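Local coordinates for lipid-transfer protein (Thermomonospora curvata, PDB 6OK1) that belongs to the thiolase superfamily as a protein named for lipid transfer, its exact role not being established, at residues A[85-90]-A[374-379]; A[290-295]-A[352-357]; A[294-299]-A[342-347]. All blocks are in the same frame, centred on the assembly; numbering follows the deposited sequence.

Contact 1 (A[85-90]-A[374-379]); sequences AACGTV and VTAGTG
C87 carries its SG anti to the carbonyl carbon and beside the backbone N (chi1 -71°), while V374 holds CG1 anti to its own N (chi1 -175°), and these two torsions bring the sulfur and the methyl together at the start of helix 86-98. C87 SG lies 3.9 Å from V374 CG1. The same sulfur rests 3.7 Å from V374 O, a van der Waals approach to the backbone where strand 371-375 is about to end. A376, just past the strand, supplies the other half of the contact. Its CB turns toward the first helical turn and meets main-chain atoms there, 3.9 Å from C87 N, with A86 N almost as near. The two alanine methyls A86 CB and A376 CB are 4.2 Å apart, and the CA atoms of A86 and A376 are the nearest pair across the segments. A376 CB also touches C87 SG, so one methyl is shared by both helical residues. The contact is made by van der Waals packing between small, buried residues; the threonine hydroxyls bond elsewhere. T89 OG1 folds back within the helix and donates to A86 O at 2.8 Å. T375 points away from the helix, and its OG1 is hydrogen-bonded to Q304 OE1 and Y294 N. On the flanks, C87 continues onto S383 and L385 of strand 382-388, which pairs with strand 371-375 through V374 and L385. A86 and T89 are covered by F54 of strand 50-54 and by M348, while C87 reaches I351 of helix 348-359. Helix 86-98, from the N-terminal thiolase half, thus packs on the strand end of the C-terminal half and beside its helix, consistent with the buried helical layer of the thiolase fold.

Contact 2 (A[290-295]-A[352-357]); sequences AAILYD and AEAVRL
I292 and A290 of strand 290-292 pack against L357, E353 and A354 in a strand-to-helix contact of the C-terminal thiolase half. Helix 348-359 runs antiparallel to the strand (163°), with the two axes 8.9 Å apart. It then leads into strand 371-375, the parallel neighbour of 290-292 in the sheet, completing a beta-alpha-beta connection. I292 carries most of the contact: CG1, beside the backbone N (chi1 -57°), lies against A354 CB. Chi2 (-60°) then sets I292 CD1 3.7 Å from E353 CG, the two side chains crossing at about a right angle. I292 CD1 also meets L357 CD1 at 4.0 Å. L357 CD1 is shared, since A290 CB sits 4.0 Å from it as well. E353 gives only its methylene part. Its chain bends at chi2, and the carboxylate is held by T335 and S362 at OE2, while OE1 forms a salt bridge with R356 NH1 through its anti lone pair at 3.0 Å. The touching surfaces are therefore methyl and methylene groups alone: the fit depends on shape and burial, and the charge of E353 is met away from them, by R356 in the same helix.

Contact 3 (A[294-299]-A[342-347]); sequences YDHFTP and EAYIHG
Y294 OH and Y344 OH are hydrogen-bonded to the same water, 2.6 Å from each oxygen, and the water sits in the plane of the Y344 ring at its edge. From segment 342-347 the Y294 hydroxyl also meets carbon atoms: Y344 CE1 is 3.5 Å from Y294 OH, and H346 CA is 3.4 Å from it. The two tyrosine side chains approach at a slant, the Y294 OH meeting the rim of the Y344 ring near its plane. Farther along the Y294 ring, CE2 comes 3.5 Å from G347 CA, a close approach to a residue with no side chain and a positive phi (90°). H296 reaches the same CE1 of Y344 obliquely, through its CB at 3.6 Å. With CG between the backbone N and the carbonyl carbon (chi1 63°), the imidazole runs beside the tyrosine, and H296 CD2 lies 3.5 Å from Y344 OH. The ring planes are 32° apart. Y294 CE1 lies over one face of the H296 imidazole, toward its rim, in an edge-to-face (T-shaped) pair, and F297 CD2 over the centre of the opposite face. H346 CD2 stands 3.5 Å above the centre of one Y344 face, and H346 NE2 is hydrogen-bonded to E113. This water-bridged aromatic contact joins two loops of the C-terminal thiolase-like half. Segment 294-299 links strand 290-292 to helix 301-307, with F297 packing on helix 148-163. Segment 342-347 follows helix 338-341, and G347, whose N binds Q339 OE1, is the N-cap of helix 348-359.

Overall arrangement
All three contacts are buried; among the touching residues, only those of contact 3 include partly exposed ones, Y344 and H346. Contact 1 joins the two thiolase halves, whereas contacts 2 and 3 lie within the C-terminal one, starting from overlapping segments that share Y294 and D295. Helix 348-359 links them: contact 2 uses its body, contact 3 the loop at its start, and it flanks contact 1. Contacts 1 and 2 also reach the same sheet, in which strands 371-375 and 290-292 are neighbours. Chemistry follows position: contacts 1 and 2, among strands and helices, are mainly aliphatic, contact 1 with a cysteine sulfur and main-chain atoms, while contact 3, between loops, is aromatic and water-bridged.

Contact 1 (A[85-90]-A[374-379])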
loop_
_atom_site.group_PDB
_atom_site.type_symbol
_atom_site.label_atom_id
_atom_site.label_comp_id
_atom_site.label_asym_id
_atom_site.label_seq_id
_atom_site.Cartn_x
_atom_site.Cartn_y
_atom_site.Cartn_z
ATOM N N ALA A 85 -0.185 -10.442 3.349
ATOM C CA ALA A 85 0.992 -9.832 2.770
ATOM C C ALA A 85 2.329 -10.337 3.306
ATOM O O ALA A 85 3.368 -10.007 2.726
ATOM C CB ALA A 85 0.937 -8.312 3.018
ATOM N N ALA A 86 2.346 -11.078 4.412
ATOM C CA ALA A 86 3.592 -11.270 5.142
ATOM C C ALA A 86 4.690 -11.841 4.256
ATOM O O ALA A 86 5.811 -11.325 4.229
ATOM C CB ALA A 86 3.348 -12.184 6.347
ATOM N N CYS A 87 4.392 -12.925 3.540
ATOM C CA CYS A 87 5.406 -13.541 2.688
ATOM C C CYS A 87 5.640 -12.721 1.419
ATOM O O CYS A 87 6.755 -12.715 0.878
ATOM C CB CYS A 87 4.977 -14.960 2.365
ATOM S SG CYS A 87 5.096 -16.054 3.810
ATOM N N GLY A 88 4.612 -12.006 0.964
ATOM C CA GLY A 88 4.777 -11.081 -0.142
ATOM C C GLY A 88 5.811 -10.001 0.107
ATOM O O GLY A 88 6.501 -9.582 -0.830
ATOM N N THR A 89 5.961 -9.541 1.360
ATOM C CA THR A 89 6.979 -8.520 1.602
ATOM C C THR A 89 8.358 -9.085 1.322
ATOM O O THR A 89 9.234 -8.402 0.770
ATOM C CB THR A 89 6.927 -7.950 3.028
ATOM O OG1 THR A 89 7.333 -8.936 3.987
ATOM C CG2 THR A 89 5.556 -7.370 3.354
ATOM N N VAL A 90 8.558 -10.364 1.649
ATOM C CA VAL A 90 9.829 -11.004 1.362
ATOM C C VAL A 90 9.991 -11.275 -0.135
ATOM O O VAL A 90 11.099 -11.155 -0.663
ATOM C CB VAL A 90 9.965 -12.287 2.194
ATOM C CG1 VAL A 90 11.257 -13.033 1.812
ATOM C CG2 VAL A 90 9.982 -11.947 3.681
ATOM N N VAL A 374 6.397 -21.660 4.327
ATOM C CA VAL A 374 5.709 -20.679 5.164
ATOM C C VAL A 374 4.544 -20.103 4.380
ATOM O O VAL A 374 4.704 -19.720 3.216
ATOM C CB VAL A 374 6.636 -19.540 5.620
ATOM C CG1 VAL A 374 5.853 -18.619 6.601
ATOM C CG2 VAL A 374 7.879 -20.075 6.220
ATOM N N THR A 375 3.377 -20.028 5.012
ATOM C CA THR A 375 2.229 -19.368 4.399
ATOM C C THR A 375 1.882 -18.073 5.112
ATOM O O THR A 375 2.160 -17.888 6.294
ATOM C CB THR A 375 0.978 -20.258 4.391
ATOM O OG1 THR A 375 0.598 -20.589 5.735
ATOM C CG2 THR A 375 1.244 -21.525 3.615
ATOM N N ALA A 376 1.185 -17.208 4.384
ATOM C CA ALA A 376 0.664 -15.967 4.936
ATOM C C ALA A 376 -0.854 -16.068 5.159
ATOM O O ALA A 376 -1.414 -17.169 5.211
ATOM C CB ALA A 376 1.067 -14.821 4.012
ATOM N N GLY A 377 -1.505 -14.916 5.315
ATOM C CA GLY A 377 -2.865 -14.884 5.828
ATOM C C GLY A 377 -3.851 -15.624 4.937
ATOM O O GLY A 377 -3.760 -15.591 3.711
ATOM N N THR A 378 -4.832 -16.263 5.576
ATOM C CA THR A 378 -5.818 -17.072 4.886
ATOM C C THR A 378 -7.169 -16.361 4.817
ATOM O O THR A 378 -7.573 -15.624 5.735
ATOM C CB THR A 378 -5.945 -18.428 5.587
ATOM O OG1 THR A 378 -6.078 -18.208 6.988
ATOM C CG2 THR A 378 -4.701 -19.246 5.374
ATOM N N GLY A 379 -7.872 -16.588 3.706
ATOM C CA GLY A 379 -9.103 -15.898 3.414
ATOM C C GLY A 379 -8.931 -14.634 2.610
ATOM O O GLY A 379 -9.928 -14.025 2.217
#

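Contact 2 (A[290-295]-A[352-357])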
loop_
_atom_site.group_PDB
_atom_site.type_symbol
_atom_site.label_atom_id
_atom_site.label_comp_id
_atom_site.label_asym_id
_atom_site.label_seq_id
_atom_site.Cartn_x
_atom_site.Cartn_y
_atom_site.Cartn_z
ATOM N N ALA A 290 9.409 -28.994 7.204
ATOM C CA ALA A 290 8.640 -28.344 8.256
ATOM C C ALA A 290 7.716 -27.329 7.598
ATOM O O ALA A 290 7.995 -26.860 6.494
ATOM C CB ALA A 290 9.555 -27.654 9.267
ATOM N N ALA A 291 6.624 -26.979 8.291
ATOM C CA ALA A 291 5.704 -25.968 7.769
ATOM C C ALA A 291 5.305 -24.963 8.838
ATOM O O ALA A 291 4.985 -25.331 9.972
ATOM C CB ALA A 291 4.433 -26.605 7.202
ATOM N N ILE A 292 5.278 -23.693 8.453
ATOM C CA ILE A 292 4.751 -22.628 9.289
ATOM C C ILE A 292 3.453 -22.204 8.608
ATOM O O ILE A 292 3.491 -21.532 7.573
ATOM C CB ILE A 292 5.740 -21.464 9.426
ATOM C CG1 ILE A 292 7.101 -21.917 9.992
ATOM C CG2 ILE A 292 5.105 -20.320 10.264
ATOM C CD1 ILE A 292 7.060 -22.549 11.361
ATOM N N LEU A 293 2.310 -22.661 9.142
ATOM C CA LEU A 293 1.008 -22.520 8.496
ATOM C C LEU A 293 0.195 -21.487 9.263
ATOM O O LEU A 293 -0.096 -21.669 10.453
ATOM C CB LEU A 293 0.277 -23.865 8.418
ATOM C CG LEU A 293 1.013 -24.919 7.579
ATOM C CD1 LEU A 293 0.171 -26.206 7.539
ATOM C CD2 LEU A 293 1.323 -24.399 6.163
ATOM N N TYR A 294 -0.137 -20.390 8.576
ATOM C CA TYR A 294 -0.834 -19.266 9.188
ATOM C C TYR A 294 -2.093 -19.730 9.899
ATOM O O TYR A 294 -2.943 -20.420 9.320
ATOM C CB TYR A 294 -1.182 -18.256 8.107
ATOM C CG TYR A 294 -1.458 -16.837 8.574
ATOM C CD1 TYR A 294 -2.708 -16.463 9.051
ATOM C CD2 TYR A 294 -0.483 -15.863 8.435
ATOM C CE1 TYR A 294 -2.958 -15.129 9.397
ATOM C CE2 TYR A 294 -0.718 -14.551 8.773
ATOM C CZ TYR A 294 -1.957 -14.186 9.241
ATOM O OH TYR A 294 -2.173 -12.869 9.574
ATOM N N ASP A 295 -2.239 -19.282 11.137
ATOM C CA ASP A 295 -3.143 -19.920 12.076
ATOM C C ASP A 295 -3.730 -18.897 13.035
ATOM O O ASP A 295 -3.854 -19.159 14.235
ATOM C CB ASP A 295 -2.424 -21.012 12.856
ATOM C CG ASP A 295 -1.316 -20.459 13.714
ATOM O OD1 ASP A 295 -0.630 -19.536 13.241
ATOM O OD2 ASP A 295 -1.137 -20.955 14.844
ATOM N N ALA A 352 10.122 -15.510 10.658
ATOM C CA ALA A 352 11.318 -15.568 11.498
ATOM C C ALA A 352 11.560 -16.982 12.015
ATOM O O ALA A 352 12.702 -17.449 12.039
ATOM C CB ALA A 352 11.180 -14.587 12.652
ATOM N N GLU A 353 10.498 -17.679 12.450
ATOM C CA GLU A 353 10.670 -19.048 12.929
ATOM C C GLU A 353 11.188 -19.951 11.818
ATOM O O GLU A 353 12.051 -20.796 12.057
ATOM C CB GLU A 353 9.358 -19.601 13.493
ATOM C CG GLU A 353 9.386 -21.098 13.847
ATOM C CD GLU A 353 10.289 -21.437 15.038
ATOM O OE1 GLU A 353 10.804 -20.528 15.723
ATOM O OE2 GLU A 353 10.474 -22.639 15.279
ATOM N N ALA A 354 10.687 -19.772 10.593
ATOM C CA ALA A 354 11.185 -20.553 9.463
ATOM C C ALA A 354 12.677 -20.335 9.270
ATOM O O ALA A 354 13.425 -21.270 8.959
ATOM C CB ALA A 354 10.412 -20.161 8.202
ATOM N N VAL A 355 13.124 -19.097 9.442
ATOM C CA VAL A 355 14.546 -18.797 9.347
ATOM C C VAL A 355 15.319 -19.558 10.423
ATOM O O VAL A 355 16.364 -20.170 10.156
ATOM C CB VAL A 355 14.771 -17.277 9.453
ATOM C CG1 VAL A 355 16.274 -16.959 9.608
ATOM C CG2 VAL A 355 14.188 -16.539 8.216
ATOM N N ARG A 356 14.810 -19.554 11.656
ATOM C CA ARG A 356 15.486 -20.304 12.714
ATOM C C ARG A 356 15.567 -21.782 12.383
ATOM O O ARG A 356 16.598 -22.426 12.632
ATOM C CB ARG A 356 14.776 -20.104 14.047
ATOM C CG ARG A 356 14.858 -18.709 14.587
ATOM C CD ARG A 356 14.207 -18.667 15.980
ATOM N NE ARG A 356 13.815 -17.329 16.326
ATOM C CZ ARG A 356 12.574 -16.854 16.305
ATOM N NH1 ARG A 356 11.512 -17.619 16.032
ATOM N NH2 ARG A 356 12.420 -15.593 16.624
ATOM N N LEU A 357 14.488 -22.347 11.836
ATOM C CA LEU A 357 14.503 -23.764 11.492
ATOM C C LEU A 357 15.609 -24.056 10.482
ATOM O O LEU A 357 16.357 -25.036 10.636
ATOM C CB LEU A 357 13.131 -24.182 10.956
ATOM C CG LEU A 357 11.991 -24.269 11.978
ATOM C CD1 LEU A 357 10.619 -24.326 11.268
ATOM C CD2 LEU A 357 12.158 -25.464 12.861
#

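Contact 3 (A[294-299]-A[342-347])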
loop_
_atom_site.group_PDB
_atom_site.type_symbol
_atom_site.label_atom_id
_atom_site.label_comp_id
_atom_site.label_asym_id
_atom_site.label_seq_id
_atom_site.Cartn_x
_atom_site.Cartn_y
_atom_site.Cartn_z
ATOM N N TYR A 294 -0.137 -20.390 8.576
ATOM C CA TYR A 294 -0.834 -19.266 9.188
ATOM C C TYR A 294 -2.093 -19.730 9.899
ATOM O O TYR A 294 -2.943 -20.420 9.320
ATOM C CB TYR A 294 -1.182 -18.256 8.107
ATOM C CG TYR A 294 -1.458 -16.837 8.574
ATOM C CD1 TYR A 294 -2.708 -16.463 9.051
ATOM C CD2 TYR A 294 -0.483 -15.863 8.435
ATOM C CE1 TYR A 294 -2.958 -15.129 9.397
ATOM C CE2 TYR A 294 -0.718 -14.551 8.773
ATOM C CZ TYR A 294 -1.957 -14.186 9.241
ATOM O OH TYR A 294 -2.173 -12.869 9.574
ATOM N N ASP A 295 -2.239 -19.282 11.137
ATOM C CA ASP A 295 -3.143 -19.920 12.076
ATOM C C ASP A 295 -3.730 -18.897 13.035
ATOM O O ASP A 295 -3.854 -19.159 14.235
ATOM C CB ASP A 295 -2.424 -21.012 12.856
ATOM C CG ASP A 295 -1.316 -20.459 13.714
ATOM O OD1 ASP A 295 -0.630 -19.536 13.241
ATOM O OD2 ASP A 295 -1.137 -20.955 14.844
ATOM N N HIS A 296 -4.106 -17.715 12.530
ATOM C CA HIS A 296 -4.826 -16.783 13.403
ATOM C C HIS A 296 -6.171 -17.358 13.810
ATOM O O HIS A 296 -6.655 -17.075 14.910
ATOM C CB HIS A 296 -4.976 -15.402 12.786
ATOM C CG HIS A 296 -5.774 -15.355 11.527
ATOM N ND1 HIS A 296 -5.855 -16.411 10.647
ATOM C CD2 HIS A 296 -6.521 -14.356 10.990
ATOM C CE1 HIS A 296 -6.592 -16.057 9.607
ATOM N NE2 HIS A 296 -7.020 -14.822 9.798
ATOM N N PHE A 297 -6.725 -18.242 12.980
ATOM C CA PHE A 297 -7.835 -19.123 13.327
ATOM C C PHE A 297 -7.446 -20.531 12.907
ATOM O O PHE A 297 -6.834 -20.724 11.852
ATOM C CB PHE A 297 -9.133 -18.685 12.623
ATOM C CG PHE A 297 -9.577 -17.312 13.010
ATOM C CD1 PHE A 297 -10.247 -17.097 14.204
ATOM C CD2 PHE A 297 -9.286 -16.223 12.202
ATOM C CE1 PHE A 297 -10.632 -15.822 14.575
ATOM C CE2 PHE A 297 -9.670 -14.957 12.580
ATOM C CZ PHE A 297 -10.348 -14.760 13.751
ATOM N N THR A 298 -7.818 -21.515 13.695
ATOM C CA THR A 298 -7.398 -22.874 13.394
ATOM C C THR A 298 -7.994 -23.526 12.155
ATOM O O THR A 298 -7.330 -24.371 11.556
ATOM C CB THR A 298 -7.728 -23.779 14.571
ATOM O OG1 THR A 298 -9.126 -23.649 14.873
ATOM C CG2 THR A 298 -6.833 -23.436 15.783
ATOM N N PRO A 299 -9.257 -23.276 11.784
ATOM C CA PRO A 299 -9.876 -24.190 10.806
ATOM C C PRO A 299 -9.237 -24.158 9.444
ATOM O O PRO A 299 -9.256 -25.181 8.756
ATOM C CB PRO A 299 -11.329 -23.723 10.746
ATOM C CG PRO A 299 -11.548 -23.050 12.081
ATOM C CD PRO A 299 -10.252 -22.369 12.386
ATOM N N GLU A 342 2.242 -18.114 19.902
ATOM C CA GLU A 342 3.359 -17.194 20.153
ATOM C C GLU A 342 2.844 -15.759 20.185
ATOM O O GLU A 342 2.884 -15.099 21.227
ATOM C CB GLU A 342 4.466 -17.355 19.107
ATOM C CG GLU A 342 5.605 -16.357 19.346
ATOM C CD GLU A 342 6.749 -16.492 18.371
ATOM O OE1 GLU A 342 6.598 -15.998 17.250
ATOM O OE2 GLU A 342 7.799 -17.059 18.723
ATOM N N ALA A 343 2.349 -15.268 19.052
ATOM C CA ALA A 343 1.972 -13.872 18.921
ATOM C C ALA A 343 1.366 -13.668 17.545
ATOM O O ALA A 343 1.762 -14.338 16.584
ATOM C CB ALA A 343 3.175 -12.934 19.078
ATOM N N TYR A 344 0.437 -12.722 17.461
ATOM C CA TYR A 344 -0.232 -12.368 16.205
ATOM C C TYR A 344 0.455 -11.130 15.627
ATOM O O TYR A 344 -0.001 -10.002 15.792
ATOM C CB TYR A 344 -1.712 -12.118 16.458
ATOM C CG TYR A 344 -2.597 -11.907 15.244
ATOM C CD1 TYR A 344 -2.333 -12.519 14.020
ATOM C CD2 TYR A 344 -3.716 -11.105 15.347
ATOM C CE1 TYR A 344 -3.192 -12.319 12.923
ATOM C CE2 TYR A 344 -4.572 -10.906 14.274
ATOM C CZ TYR A 344 -4.300 -11.526 13.066
ATOM O OH TYR A 344 -5.164 -11.335 12.015
ATOM N N ILE A 345 1.580 -11.351 14.933
ATOM C CA ILE A 345 2.233 -10.266 14.214
ATOM C C ILE A 345 1.941 -10.435 12.720
ATOM O O ILE A 345 2.817 -10.258 11.859
ATOM C CB ILE A 345 3.742 -10.220 14.506
ATOM C CG1 ILE A 345 4.006 -10.481 16.003
ATOM C CG2 ILE A 345 4.287 -8.871 14.086
ATOM C CD1 ILE A 345 3.391 -9.433 16.961
ATOM N N HIS A 346 0.679 -10.753 12.420
ATOM C CA HIS A 346 0.173 -10.904 11.057
ATOM C C HIS A 346 1.152 -11.698 10.193
ATOM O O HIS A 346 1.409 -11.340 9.030
ATOM C CB HIS A 346 -0.142 -9.536 10.453
ATOM C CG HIS A 346 -1.254 -8.813 11.148
ATOM N ND1 HIS A 346 -1.859 -7.693 10.618
ATOM C CD2 HIS A 346 -1.869 -9.048 12.333
ATOM C CE1 HIS A 346 -2.802 -7.272 11.446
ATOM N NE2 HIS A 346 -2.823 -8.074 12.495
ATOM N N GLY A 347 1.671 -12.805 10.752
ATOM C CA GLY A 347 2.451 -13.794 10.027
ATOM C C GLY A 347 3.944 -13.549 9.997
ATOM O O GLY A 347 4.713 -14.476 9.715
HETATM O O HOH W 1 -4.693 -12.071 9.590
#